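Local coordinates for protein Asp/Glu-specific dipeptidyl-peptidase (Flavobacterium psychrophilum, PDB 5JXF) that removes dipeptides from the N-terminus of oligopeptides as a serine peptidase of family S46, strictly requiring Asp or Glu at the P1 position, at residues L74-H80 with M281-Y285; G84-E88 with G660-P665; W184-K188 with L200-V205; R190-E194 with F578-T584; V243-N249 with N258-I262. All coordinates share one frame; numbering follows the deposited sequence.

Contact 1 (L74-H80 with M281-Y285); sequences LKDAVPH and MVMGY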
# COMPACT_ATOMS: atom_id res chain seq x y z
N LEU A 74 -30.84 -22.35 13.79
CA LEU A 74 -30.04 -21.64 12.79
C LEU A 74 -29.51 -22.56 11.71
O LEU A 74 -29.45 -22.18 10.55
CB LEU A 74 -28.86 -20.89 13.44
CG LEU A 74 -29.27 -19.73 14.35
CD1 LEU A 74 -28.08 -18.80 14.65
CD2 LEU A 74 -30.40 -18.95 13.72
N LYS A 75 -29.16 -23.79 12.09
CA LYS A 75 -28.52 -24.72 11.15
C LYS A 75 -29.40 -24.99 9.93
O LYS A 75 -28.90 -25.22 8.83
CB LYS A 75 -28.15 -26.05 11.83
CG LYS A 75 -29.32 -27.00 12.05
CD LYS A 75 -28.84 -28.44 12.16
CE LYS A 75 -29.97 -29.37 12.57
NZ LYS A 75 -30.92 -29.63 11.46
N ASP A 76 -30.72 -24.94 10.14
CA ASP A 76 -31.70 -25.10 9.06
C ASP A 76 -31.66 -23.99 8.02
O ASP A 76 -32.19 -24.13 6.93
CB ASP A 76 -33.10 -25.19 9.65
CG ASP A 76 -33.29 -26.45 10.49
OD1 ASP A 76 -32.77 -27.51 10.07
OD2 ASP A 76 -33.89 -26.38 11.58
N ALA A 77 -31.02 -22.87 8.36
CA ALA A 77 -30.94 -21.76 7.44
C ALA A 77 -29.55 -21.64 6.78
O ALA A 77 -29.30 -20.72 5.99
CB ALA A 77 -31.31 -20.46 8.16
N VAL A 78 -28.65 -22.57 7.10
CA VAL A 78 -27.28 -22.51 6.56
C VAL A 78 -26.83 -23.78 5.83
O VAL A 78 -26.17 -24.65 6.40
CB VAL A 78 -26.27 -22.18 7.68
CG1 VAL A 78 -24.90 -21.90 7.09
CG2 VAL A 78 -26.75 -20.94 8.47
N PRO A 79 -27.19 -23.89 4.55
CA PRO A 79 -26.76 -25.08 3.82
C PRO A 79 -25.37 -24.95 3.16
O PRO A 79 -24.85 -23.84 2.90
CB PRO A 79 -27.85 -25.23 2.75
CG PRO A 79 -28.30 -23.79 2.48
CD PRO A 79 -28.17 -23.07 3.80
N HIS A 80 -24.79 -26.12 2.91
CA HIS A 80 -23.57 -26.29 2.14
C HIS A 80 -23.87 -25.94 0.69
O HIS A 80 -24.80 -26.50 0.11
CB HIS A 80 -23.09 -27.74 2.25
CG HIS A 80 -21.61 -27.93 2.25
ND1 HIS A 80 -20.73 -27.00 1.72
CD2 HIS A 80 -20.84 -28.95 2.68
CE1 HIS A 80 -19.50 -27.43 1.86
NE2 HIS A 80 -19.54 -28.63 2.43
N MET A 281 -21.45 -13.94 14.94
CA MET A 281 -21.28 -15.37 14.84
C MET A 281 -21.34 -15.79 13.37
O MET A 281 -22.27 -15.46 12.64
CB MET A 281 -22.37 -16.09 15.65
CG MET A 281 -22.03 -17.53 15.95
SD MET A 281 -23.43 -18.49 16.61
CE MET A 281 -24.56 -18.42 15.26
N VAL A 282 -20.34 -16.56 12.97
CA VAL A 282 -20.28 -17.05 11.62
C VAL A 282 -20.43 -18.59 11.58
O VAL A 282 -19.70 -19.32 12.24
CB VAL A 282 -18.97 -16.60 10.94
CG1 VAL A 282 -18.90 -17.11 9.53
CG2 VAL A 282 -18.85 -15.04 10.95
N MET A 283 -21.40 -19.06 10.82
CA MET A 283 -21.66 -20.49 10.67
C MET A 283 -21.35 -20.88 9.22
O MET A 283 -21.78 -20.22 8.29
CB MET A 283 -23.11 -20.81 11.03
CG MET A 283 -23.40 -22.29 11.30
SD MET A 283 -25.13 -22.59 11.87
CE MET A 283 -25.35 -21.03 12.75
N GLY A 284 -20.58 -21.93 9.02
CA GLY A 284 -20.29 -22.31 7.66
C GLY A 284 -19.59 -23.64 7.53
O GLY A 284 -19.55 -24.44 8.47
N TYR A 285 -19.03 -23.87 6.35
CA TYR A 285 -18.38 -25.14 6.06
C TYR A 285 -16.89 -24.98 5.68
O TYR A 285 -16.49 -25.24 4.54
CB TYR A 285 -19.14 -25.87 4.95
CG TYR A 285 -20.60 -26.12 5.30
CD1 TYR A 285 -21.55 -25.10 5.15
CD2 TYR A 285 -21.05 -27.37 5.74
CE1 TYR A 285 -22.87 -25.30 5.48
CE2 TYR A 285 -22.40 -27.58 6.06
CZ TYR A 285 -23.29 -26.55 5.92
OH TYR A 285 -24.61 -26.71 6.22

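Contact 2 (G84-E88 with G660-P665); sequences GCTSE and GNSGSP. With ASP (aspartic acid), chain F.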
# COMPACT_ATOMS: atom_id res chain seq x y z
N GLY A 84 -18.38 -26.70 -1.51
CA GLY A 84 -17.14 -25.94 -1.36
C GLY A 84 -17.33 -24.58 -0.69
O GLY A 84 -16.37 -23.96 -0.26
N CYS A 85 -18.57 -24.12 -0.62
CA CYS A 85 -18.88 -22.82 -0.03
C CYS A 85 -20.06 -22.92 0.91
O CYS A 85 -20.66 -23.99 1.07
CB CYS A 85 -19.16 -21.77 -1.12
SG CYS A 85 -17.89 -21.77 -2.42
N THR A 86 -20.38 -21.80 1.55
CA THR A 86 -21.52 -21.71 2.43
C THR A 86 -22.56 -20.79 1.79
O THR A 86 -22.21 -19.98 0.95
CB THR A 86 -21.11 -21.22 3.81
OG1 THR A 86 -20.03 -22.04 4.29
CG2 THR A 86 -22.24 -21.32 4.76
N SER A 87 -23.83 -20.98 2.14
CA SER A 87 -24.92 -20.12 1.71
C SER A 87 -25.89 -20.02 2.87
O SER A 87 -25.74 -20.71 3.87
CB SER A 87 -25.59 -20.67 0.46
OG SER A 87 -26.20 -21.91 0.75
N GLU A 88 -26.85 -19.10 2.79
CA GLU A 88 -27.81 -18.96 3.88
C GLU A 88 -29.19 -18.63 3.34
O GLU A 88 -29.33 -17.88 2.38
CB GLU A 88 -27.37 -17.90 4.88
CG GLU A 88 -27.23 -16.51 4.29
CD GLU A 88 -25.79 -16.13 4.07
OE1 GLU A 88 -24.98 -17.04 3.79
OE2 GLU A 88 -25.46 -14.93 4.19
N GLY A 660 -14.09 -22.20 2.22
CA GLY A 660 -15.29 -22.95 2.59
C GLY A 660 -16.29 -22.07 3.32
O GLY A 660 -17.50 -22.28 3.22
N ASN A 661 -15.76 -21.07 4.04
CA ASN A 661 -16.58 -20.12 4.77
C ASN A 661 -17.05 -19.02 3.86
O ASN A 661 -17.83 -18.16 4.28
CB ASN A 661 -15.81 -19.48 5.92
CG ASN A 661 -16.00 -20.21 7.23
OD1 ASN A 661 -15.03 -20.48 7.94
ND2 ASN A 661 -17.25 -20.51 7.57
N SER A 662 -16.57 -19.02 2.62
CA SER A 662 -17.13 -18.13 1.61
C SER A 662 -18.63 -18.28 1.56
O SER A 662 -19.16 -19.40 1.40
CB SER A 662 -16.57 -18.41 0.22
OG SER A 662 -15.44 -17.59 -0.03
N GLY A 663 -19.31 -17.16 1.71
CA GLY A 663 -20.74 -17.12 1.68
C GLY A 663 -21.42 -17.40 3.02
O GLY A 663 -22.63 -17.44 3.07
N SER A 664 -20.65 -17.58 4.09
CA SER A 664 -21.21 -17.83 5.42
C SER A 664 -21.92 -16.61 5.95
O SER A 664 -21.47 -15.49 5.74
CB SER A 664 -20.13 -18.23 6.42
OG SER A 664 -19.58 -19.50 6.12
N PRO A 665 -23.03 -16.83 6.65
CA PRO A 665 -23.76 -15.71 7.25
C PRO A 665 -23.04 -15.21 8.49
O PRO A 665 -22.56 -16.00 9.27
CB PRO A 665 -25.11 -16.34 7.64
CG PRO A 665 -24.78 -17.80 7.90
CD PRO A 665 -23.70 -18.13 6.90
N ASP F . -12.28 -16.71 0.16
CA ASP F . -12.29 -17.97 0.92
C ASP F . -13.31 -18.98 0.45
O ASP F . -13.99 -19.61 1.27
CB ASP F . -12.49 -17.68 2.42
CG ASP F . -11.19 -17.36 3.15
OD1 ASP F . -10.12 -17.75 2.65
OD2 ASP F . -11.24 -16.74 4.23

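Contact 3 (W184-K188 with L200-V205); sequences WQENK and LFVTEV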
# COMPACT_ATOMS: atom_id res chain seq x y z
N TRP A 184 -35.45 -39.59 1.46
CA TRP A 184 -35.02 -38.52 0.58
C TRP A 184 -33.69 -37.97 1.05
O TRP A 184 -33.08 -37.10 0.41
CB TRP A 184 -36.11 -37.43 0.50
CG TRP A 184 -36.47 -36.79 1.80
CD1 TRP A 184 -35.89 -35.68 2.36
CD2 TRP A 184 -37.53 -37.19 2.70
NE1 TRP A 184 -36.49 -35.38 3.56
CE2 TRP A 184 -37.51 -36.28 3.79
CE3 TRP A 184 -38.48 -38.21 2.69
CZ2 TRP A 184 -38.40 -36.37 4.86
CZ3 TRP A 184 -39.37 -38.31 3.76
CH2 TRP A 184 -39.33 -37.39 4.82
N GLN A 185 -33.22 -38.51 2.16
CA GLN A 185 -32.02 -38.04 2.80
C GLN A 185 -30.83 -38.92 2.51
O GLN A 185 -30.98 -40.05 2.02
CB GLN A 185 -32.23 -37.93 4.31
CG GLN A 185 -33.34 -36.96 4.68
CD GLN A 185 -33.73 -37.04 6.15
OE1 GLN A 185 -33.43 -38.03 6.86
NE2 GLN A 185 -34.40 -36.01 6.63
N GLU A 186 -29.66 -38.41 2.85
CA GLU A 186 -28.38 -39.08 2.61
C GLU A 186 -27.47 -38.98 3.83
O GLU A 186 -27.45 -37.96 4.53
CB GLU A 186 -27.66 -38.48 1.40
CG GLU A 186 -28.26 -38.84 0.07
CD GLU A 186 -27.74 -37.97 -1.05
OE1 GLU A 186 -26.49 -37.90 -1.21
OE2 GLU A 186 -28.58 -37.35 -1.75
N ASN A 187 -26.71 -40.05 4.07
CA ASN A 187 -25.71 -40.06 5.11
C ASN A 187 -24.33 -39.80 4.54
O ASN A 187 -24.05 -40.18 3.40
CB ASN A 187 -25.75 -41.39 5.84
CG ASN A 187 -27.04 -41.57 6.58
OD1 ASN A 187 -27.70 -40.58 6.90
ND2 ASN A 187 -27.42 -42.82 6.86
N LYS A 188 -23.49 -39.15 5.34
CA LYS A 188 -22.09 -38.85 5.00
C LYS A 188 -21.27 -38.88 6.27
O LYS A 188 -21.53 -38.10 7.17
CB LYS A 188 -21.97 -37.48 4.32
CG LYS A 188 -20.52 -37.05 4.05
CD LYS A 188 -19.80 -38.08 3.20
CE LYS A 188 -18.44 -37.58 2.71
NZ LYS A 188 -17.81 -38.60 1.83
N LEU A 200 -21.18 -38.84 11.72
CA LEU A 200 -22.09 -38.98 10.59
C LEU A 200 -23.11 -37.86 10.53
O LEU A 200 -23.76 -37.53 11.53
CB LEU A 200 -22.82 -40.33 10.63
CG LEU A 200 -23.88 -40.59 9.54
CD1 LEU A 200 -23.98 -42.08 9.24
CD2 LEU A 200 -25.26 -40.04 9.89
N PHE A 201 -23.28 -37.33 9.33
CA PHE A 201 -24.23 -36.27 9.06
C PHE A 201 -25.36 -36.80 8.19
O PHE A 201 -25.14 -37.26 7.07
CB PHE A 201 -23.53 -35.09 8.35
CG PHE A 201 -22.54 -34.36 9.21
CD1 PHE A 201 -21.32 -34.93 9.53
CD2 PHE A 201 -22.83 -33.08 9.68
CE1 PHE A 201 -20.40 -34.25 10.32
CE2 PHE A 201 -21.92 -32.40 10.48
CZ PHE A 201 -20.70 -32.99 10.79
N VAL A 202 -26.56 -36.74 8.74
CA VAL A 202 -27.76 -36.96 7.96
C VAL A 202 -28.05 -35.65 7.24
O VAL A 202 -28.03 -34.58 7.86
CB VAL A 202 -28.97 -37.35 8.81
CG1 VAL A 202 -30.20 -37.47 7.93
CG2 VAL A 202 -28.71 -38.66 9.56
N THR A 203 -28.33 -35.73 5.95
CA THR A 203 -28.45 -34.53 5.14
C THR A 203 -29.54 -34.66 4.11
O THR A 203 -29.98 -35.79 3.77
CB THR A 203 -27.14 -34.21 4.39
OG1 THR A 203 -26.96 -35.16 3.33
CG2 THR A 203 -25.93 -34.25 5.33
N GLU A 204 -29.97 -33.51 3.64
CA GLU A 204 -30.87 -33.40 2.49
C GLU A 204 -30.16 -32.65 1.38
O GLU A 204 -29.79 -31.48 1.54
CB GLU A 204 -32.18 -32.69 2.87
CG GLU A 204 -32.93 -33.33 4.02
CD GLU A 204 -34.34 -32.74 4.20
OE1 GLU A 204 -34.59 -31.62 3.67
OE2 GLU A 204 -35.18 -33.40 4.86
N VAL A 205 -29.97 -33.31 0.24
CA VAL A 205 -29.27 -32.71 -0.88
C VAL A 205 -30.22 -32.22 -1.94
O VAL A 205 -30.80 -33.02 -2.68
CB VAL A 205 -28.30 -33.71 -1.51
CG1 VAL A 205 -27.43 -33.01 -2.57
CG2 VAL A 205 -27.45 -34.33 -0.42
O HOH W 1 -30.70 -35.80 -0.13

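Contact 4 (R190-E194 with F578-T584); sequences RTFFE and FPDANST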
# COMPACT_ATOMS: atom_id res chain seq x y z
N ARG A 190 -17.78 -38.25 8.27
CA ARG A 190 -16.61 -37.39 8.16
C ARG A 190 -15.61 -37.67 9.24
O ARG A 190 -15.97 -38.06 10.35
CB ARG A 190 -17.02 -35.92 8.24
CG ARG A 190 -17.88 -35.46 7.12
CD ARG A 190 -17.08 -35.22 5.84
NE ARG A 190 -17.97 -34.66 4.83
CZ ARG A 190 -17.57 -34.04 3.72
NH1 ARG A 190 -16.28 -33.93 3.44
NH2 ARG A 190 -18.48 -33.55 2.88
N THR A 191 -14.34 -37.43 8.93
CA THR A 191 -13.28 -37.73 9.87
C THR A 191 -12.87 -36.48 10.63
O THR A 191 -12.69 -35.41 10.05
CB THR A 191 -12.07 -38.30 9.15
OG1 THR A 191 -12.52 -39.23 8.15
CG2 THR A 191 -11.16 -39.00 10.13
N PHE A 192 -12.74 -36.60 11.95
CA PHE A 192 -12.34 -35.48 12.80
C PHE A 192 -11.07 -35.79 13.60
O PHE A 192 -10.77 -36.95 13.90
CB PHE A 192 -13.47 -35.12 13.78
CG PHE A 192 -14.68 -34.48 13.14
CD1 PHE A 192 -15.55 -35.24 12.36
CD2 PHE A 192 -14.96 -33.14 13.35
CE1 PHE A 192 -16.67 -34.65 11.79
CE2 PHE A 192 -16.09 -32.54 12.78
CZ PHE A 192 -16.94 -33.28 12.00
N PHE A 193 -10.35 -34.73 13.96
CA PHE A 193 -9.15 -34.84 14.80
C PHE A 193 -8.17 -35.86 14.23
O PHE A 193 -7.61 -36.67 14.97
CB PHE A 193 -9.52 -35.23 16.24
CG PHE A 193 -10.14 -34.12 17.05
CD1 PHE A 193 -9.37 -33.05 17.48
CD2 PHE A 193 -11.47 -34.18 17.43
CE1 PHE A 193 -9.93 -32.03 18.25
CE2 PHE A 193 -12.04 -33.17 18.20
CZ PHE A 193 -11.27 -32.09 18.60
N GLU A 194 -8.02 -35.85 12.91
CA GLU A 194 -7.01 -36.66 12.22
C GLU A 194 -7.29 -38.15 12.31
O GLU A 194 -6.43 -38.97 12.00
CB GLU A 194 -5.61 -36.35 12.77
CG GLU A 194 -5.16 -34.90 12.59
CD GLU A 194 -4.70 -34.60 11.17
OE1 GLU A 194 -4.64 -35.53 10.34
OE2 GLU A 194 -4.42 -33.41 10.89
N PHE A 578 -10.04 -27.30 19.35
CA PHE A 578 -11.11 -27.51 18.39
C PHE A 578 -10.59 -28.40 17.28
O PHE A 578 -9.41 -28.37 16.97
CB PHE A 578 -11.62 -26.18 17.84
CG PHE A 578 -10.56 -25.35 17.17
CD1 PHE A 578 -9.74 -24.52 17.92
CD2 PHE A 578 -10.41 -25.36 15.79
CE1 PHE A 578 -8.77 -23.72 17.30
CE2 PHE A 578 -9.44 -24.56 15.16
CZ PHE A 578 -8.62 -23.75 15.92
N PRO A 579 -11.48 -29.20 16.67
CA PRO A 579 -11.07 -30.06 15.56
C PRO A 579 -10.72 -29.25 14.33
O PRO A 579 -11.34 -28.21 14.09
CB PRO A 579 -12.33 -30.91 15.31
CG PRO A 579 -13.43 -30.09 15.81
CD PRO A 579 -12.90 -29.38 17.01
N ASP A 580 -9.75 -29.73 13.55
CA ASP A 580 -9.34 -29.06 12.32
C ASP A 580 -10.56 -29.00 11.42
O ASP A 580 -11.43 -29.84 11.53
CB ASP A 580 -8.19 -29.83 11.63
CG ASP A 580 -6.79 -29.46 12.19
OD1 ASP A 580 -6.49 -28.26 12.41
OD2 ASP A 580 -5.96 -30.38 12.39
N ALA A 581 -10.64 -28.00 10.54
CA ALA A 581 -11.76 -27.96 9.61
C ALA A 581 -11.68 -29.16 8.68
O ALA A 581 -10.59 -29.63 8.36
CB ALA A 581 -11.75 -26.65 8.80
N ASN A 582 -12.84 -29.66 8.26
CA ASN A 582 -12.92 -30.81 7.37
C ASN A 582 -14.17 -30.76 6.52
O ASN A 582 -14.82 -31.79 6.30
CB ASN A 582 -12.88 -32.12 8.17
CG ASN A 582 -14.06 -32.25 9.14
OD1 ASN A 582 -14.86 -31.32 9.30
ND2 ASN A 582 -14.15 -33.40 9.79
N SER A 583 -14.50 -29.55 6.07
CA SER A 583 -15.67 -29.29 5.24
C SER A 583 -17.00 -29.73 5.89
O SER A 583 -17.93 -30.14 5.20
CB SER A 583 -15.52 -29.94 3.86
OG SER A 583 -14.19 -29.86 3.40
N THR A 584 -17.08 -29.63 7.22
CA THR A 584 -18.35 -29.82 7.93
C THR A 584 -18.84 -28.54 8.62
O THR A 584 -18.06 -27.61 8.84
CB THR A 584 -18.25 -30.93 8.97
OG1 THR A 584 -17.30 -30.56 9.97
CG2 THR A 584 -17.83 -32.25 8.29

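Contact 5 (V243-N249 with N258-I262); sequences VYANKNN and NVPYI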
# COMPACT_ATOMS: atom_id res chain seq x y z
N VAL A 243 -33.51 -22.26 -3.93
CA VAL A 243 -33.56 -23.71 -3.82
C VAL A 243 -34.97 -24.16 -4.25
O VAL A 243 -35.96 -23.57 -3.85
CB VAL A 243 -33.25 -24.20 -2.40
CG1 VAL A 243 -33.30 -25.75 -2.32
CG2 VAL A 243 -31.91 -23.68 -1.93
N TYR A 244 -35.04 -25.17 -5.10
CA TYR A 244 -36.34 -25.69 -5.56
C TYR A 244 -36.54 -27.11 -5.07
O TYR A 244 -35.56 -27.85 -4.88
CB TYR A 244 -36.43 -25.63 -7.08
CG TYR A 244 -36.81 -24.28 -7.62
CD1 TYR A 244 -35.89 -23.23 -7.67
CD2 TYR A 244 -38.10 -24.05 -8.08
CE1 TYR A 244 -36.26 -21.99 -8.16
CE2 TYR A 244 -38.48 -22.82 -8.56
CZ TYR A 244 -37.56 -21.79 -8.60
OH TYR A 244 -37.97 -20.58 -9.09
N ALA A 245 -37.79 -27.51 -4.88
CA ALA A 245 -38.11 -28.85 -4.36
C ALA A 245 -39.34 -29.44 -5.05
O ALA A 245 -40.04 -28.71 -5.74
CB ALA A 245 -38.32 -28.78 -2.86
N ASN A 246 -39.60 -30.75 -4.90
CA ASN A 246 -40.82 -31.31 -5.50
C ASN A 246 -42.05 -31.00 -4.65
O ASN A 246 -41.96 -30.26 -3.67
CB ASN A 246 -40.72 -32.83 -5.75
CG ASN A 246 -40.41 -33.64 -4.50
OD1 ASN A 246 -40.65 -33.19 -3.38
ND2 ASN A 246 -39.93 -34.86 -4.70
N LYS A 247 -43.20 -31.58 -5.00
CA LYS A 247 -44.44 -31.20 -4.33
C LYS A 247 -44.50 -31.64 -2.86
O LYS A 247 -45.38 -31.23 -2.12
CB LYS A 247 -45.65 -31.71 -5.12
CG LYS A 247 -45.99 -30.77 -6.30
CD LYS A 247 -47.36 -31.02 -6.90
N ASN A 248 -43.52 -32.43 -2.44
CA ASN A 248 -43.41 -32.83 -1.05
C ASN A 248 -42.34 -32.06 -0.29
O ASN A 248 -41.87 -32.50 0.76
CB ASN A 248 -43.13 -34.33 -0.97
CG ASN A 248 -44.27 -35.14 -1.54
OD1 ASN A 248 -45.44 -34.78 -1.40
ND2 ASN A 248 -43.94 -36.21 -2.24
N ASN A 249 -41.97 -30.89 -0.83
CA ASN A 249 -40.92 -30.07 -0.24
C ASN A 249 -39.62 -30.84 -0.05
O ASN A 249 -38.90 -30.66 0.94
CB ASN A 249 -41.39 -29.50 1.10
CG ASN A 249 -40.67 -28.20 1.45
OD1 ASN A 249 -40.46 -27.36 0.58
ND2 ASN A 249 -40.29 -28.04 2.72
N ASN A 258 -40.99 -28.40 -10.46
CA ASN A 258 -40.51 -28.17 -9.11
C ASN A 258 -40.98 -26.82 -8.62
O ASN A 258 -41.20 -25.93 -9.43
CB ASN A 258 -38.99 -28.24 -9.03
CG ASN A 258 -38.48 -29.66 -9.13
OD1 ASN A 258 -39.26 -30.61 -9.00
ND2 ASN A 258 -37.16 -29.82 -9.32
N VAL A 259 -41.17 -26.68 -7.31
CA VAL A 259 -41.57 -25.39 -6.73
C VAL A 259 -40.57 -24.90 -5.67
O VAL A 259 -39.75 -25.69 -5.19
CB VAL A 259 -42.99 -25.48 -6.12
CG1 VAL A 259 -43.98 -26.00 -7.16
CG2 VAL A 259 -42.98 -26.37 -4.88
N PRO A 260 -40.61 -23.61 -5.31
CA PRO A 260 -39.71 -23.10 -4.27
C PRO A 260 -39.74 -23.92 -3.00
O PRO A 260 -40.80 -24.23 -2.46
CB PRO A 260 -40.25 -21.69 -4.01
CG PRO A 260 -40.75 -21.26 -5.33
CD PRO A 260 -41.32 -22.50 -5.99
N TYR A 261 -38.55 -24.26 -2.52
CA TYR A 261 -38.38 -24.97 -1.28
C TYR A 261 -38.77 -24.11 -0.11
O TYR A 261 -38.34 -22.95 -0.01
CB TYR A 261 -36.94 -25.40 -1.14
CG TYR A 261 -36.56 -25.88 0.23
CD1 TYR A 261 -37.09 -27.07 0.75
CD2 TYR A 261 -35.62 -25.18 0.98
CE1 TYR A 261 -36.73 -27.52 1.99
CE2 TYR A 261 -35.24 -25.62 2.22
CZ TYR A 261 -35.80 -26.79 2.73
OH TYR A 261 -35.42 -27.23 3.96
N ILE A 262 -39.57 -24.67 0.79
CA ILE A 262 -39.94 -23.94 1.99
C ILE A 262 -39.06 -24.41 3.14
O ILE A 262 -39.08 -25.59 3.53
CB ILE A 262 -41.45 -24.12 2.33
CG1 ILE A 262 -42.31 -23.65 1.14
CG2 ILE A 262 -41.80 -23.40 3.65
CD1 ILE A 262 -43.77 -24.06 1.24

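Contact 1 (L74-H80 with M281-Y285)
The rings of His-80 and Tyr-285 lie face against face in an offset stack, centroids 4.1 Å apart and planes 11° from parallel. CG of Tyr-285 sits over the centre of the imidazole, whereas His-80 CG lies toward the rim of the phenol face, and CB of each residue also covers the other's ring. At the edge of the phenol, in its plane, is the carbonyl of Val-78: Tyr-285 OH donates to Val-78 O at 2.6 Å, within the carbonyl plane, which anchors the phenol's end. His-80 ND1 is bonded to Cys-85 O. This buried contact ties the loop before strand 80-81, which belongs to one large antiparallel sheet, to strand 279-284 of a second. Along that strand the packing turns apolar. Leu-74 CD1 and Met-281 CE meet tip to tip at 3.6 Å. The thioether of Met-283 bends at chi3 (-32°), carrying CE to 3.6 Å from Leu-74 CB while SD lies 4.1 Å from Val-78 CG2.

Contact 2 (G84-E88 with G660-P665)
Thr-86 touches Gly-660 and Ser-662 in the loop 660-665, which carries Ser-662, probably the nucleophile of the serine-peptidase charge relay. Gly-660 and Ser-662 form the first shell round the bound aspartic acid, whose O lies 2.8 Å from Gly-660 N and 3.0 Å from Ser-662 N; both amides donate to it, an arrangement consistent with an oxyanion hole. Ser-662 OG, whose exact place in the model is doubtful, is within hydrogen-bonding reach of His-101, while Arg-680 binds the ligand from outside the loop. In the second shell Thr-86 grips the loop twice. Its N donates to Ser-662 O at 2.7 Å, almost in line with the carbonyl. Its OG1, anti to its own carbonyl carbon (chi1 -53°), donates to Gly-660 O in the carbonyl plane. The type II turn from Asn-661 to Ser-664 presses Gly-663 CA to 3.3 Å from Thr-86 O, where a beta carbon would clash. Farther out, Glu-88 and Pro-665 run alongside one another in opposing senses, with the proline CB against the carboxylate carbon. Ser-664 OG donates to Asn-661 O at 2.9 Å and accepts from Asn-661 ND2. An alanine here would probably leave Asn-661 ND2 without its acceptor and Asn-661 O with one donor fewer. Ser-664 OG lies 8° out of the Asn-661 amide plane.

Contact 3 (W184-K188 with L200-V205)
Trp-184 and Glu-204 run alongside one another in the same sense, with the indole and carboxylate planes 71° apart. Trp-184 NE1 donates to Glu-204 OE2 at 2.7 Å; the oxygen lies in the indole plane, but the nitrogen sits well above the carboxylate plane. The anti lone pair of the same oxygen takes a longer, nearly straight bond of 3.2 Å from Gln-185 NE2, whose amide plane contains it; Gln-185 OE1 accepts from Glu-182 N. A lysine in place of Glu-204 would probably leave both N-H groups without their shared acceptor. These side chains stand at one end of an antiparallel beta hairpin made by strands 186-192 and 197-214. Glu-186 with Thr-203 and Lys-188 with Phe-201 are hydrogen-bonded pairs, separated by the non-hydrogen-bonded pair Asn-187 and Val-202. Thr-203 OG1 (chi1 72°) adds a bond of 3.1 Å to Glu-186 O from above the carbonyl plane, beside that from Thr-203 N. Asn-187 OD1 lies 3.4 Å from Val-202 CG2, while Asn-187 ND2 is held by Thr-176 and Phe-179. The Glu-186 side chain crosses that of Val-205 at about a right angle, and a water bridges Glu-186 OE2, Trp-184 O and Val-205 N.

Contact 4 (R190-E194 with F578-T584)
Phe-193 and Pro-579 bring the two backbones closest, 5.2 Å between their CA atoms, where the chain leaves strand 186-192 and meets the irregular loop running up to strand 586-591. The Pro-579 ring packs over one face of the Phe-193 ring in a CH-pi contact, Pro-579 CB 3.7 Å from the centroid and 15° off the normal. The neighbouring Phe-192 is met differently, with Pro-579 CB in the plane of its ring, at the edge. Over a face of that same ring stands the Asn-582 amide, turned 78° from the ring plane, with ND2 3.3 Å above the centre. Asn-582 ND2 donates to Thr-191 O, modelled at a very short 2.5 Å, so its exact length is doubtful. At the other end of the amide Thr-584 OG1 donates to Asn-582 OD1 in the carbonyl plane, and Arg-586 binds both oxygens. Beyond it Arg-190 CG packs on Thr-584 CG2 at 3.4 Å. At the far end Glu-194 OE2 and Asp-580 OD2 lie 3.7 Å apart, while Asp-580 OD1 takes the backbone N of Glu-291. Hairpin and loop are thus joined largely through aromatic rings and one amide, and the adjacent carboxylates are likely to be mildly unfavourable neighbours.

Contact 5 (V243-N249 with N258-I262)
Val-259 O receives Ala-245 N at 2.7 Å, the shortest polar bond between the segments, and Val-259 N returns a bond of 2.8 Å to Ala-245 O. Together they make a hydrogen-bonded antiparallel pair, which Tyr-261 N extends by donating to Val-243 O; strand 259-260 is thus added beside strand 239-245 of the large antiparallel sheet. At the end of the type I turn 246-249, Asn-249 imitates another backbone rung. With CG anti to the backbone N (chi1 -154°), its OD1 takes Ile-262 N at 2.8 Å on a lone pair, and its ND2 gives a bond of 2.9 Å to a lone pair of Ile-262 O. The Asn-249 side chain crosses that of Tyr-261 at about a right angle, although amide and ring planes differ by only 15°. Val-243 CG1 lies alongside Tyr-261 CB, and Tyr-244 CE2 meets Pro-260 CD; the Tyr-244 hydroxyl is bonded to Glu-130. Two nearly straight bonds to one side-chain amide imply that Asn-249 is held against turning about its last torsion.

Contacts 1 and 2 adjoin, with centres 8 Å apart: Tyr-285 N lies 2.9 Å from Thr-86 OG1, a probable hydrogen bond, so the residue after strand 279-284 holds Thr-86, which in turn bonds the loop 660-665 with the probable catalytic serine. Tyr-285 itself stays about 9 Å from the aspartic acid, side chain to nearest atom. Contact 4 touches contact 1 through Ser-583 and Thr-584, and contact 3 through Phe-201, whose CZ is 3.7 Å from Thr-584 CB; contacts 3 and 4 share strand 186-192. Contact 5 lies farther out, its centre 32 Å from that of contact 4. Contacts 2 to 5 all reach the same antiparallel sheet, though 3 and 5 lie away from the active site and the ligand pockets.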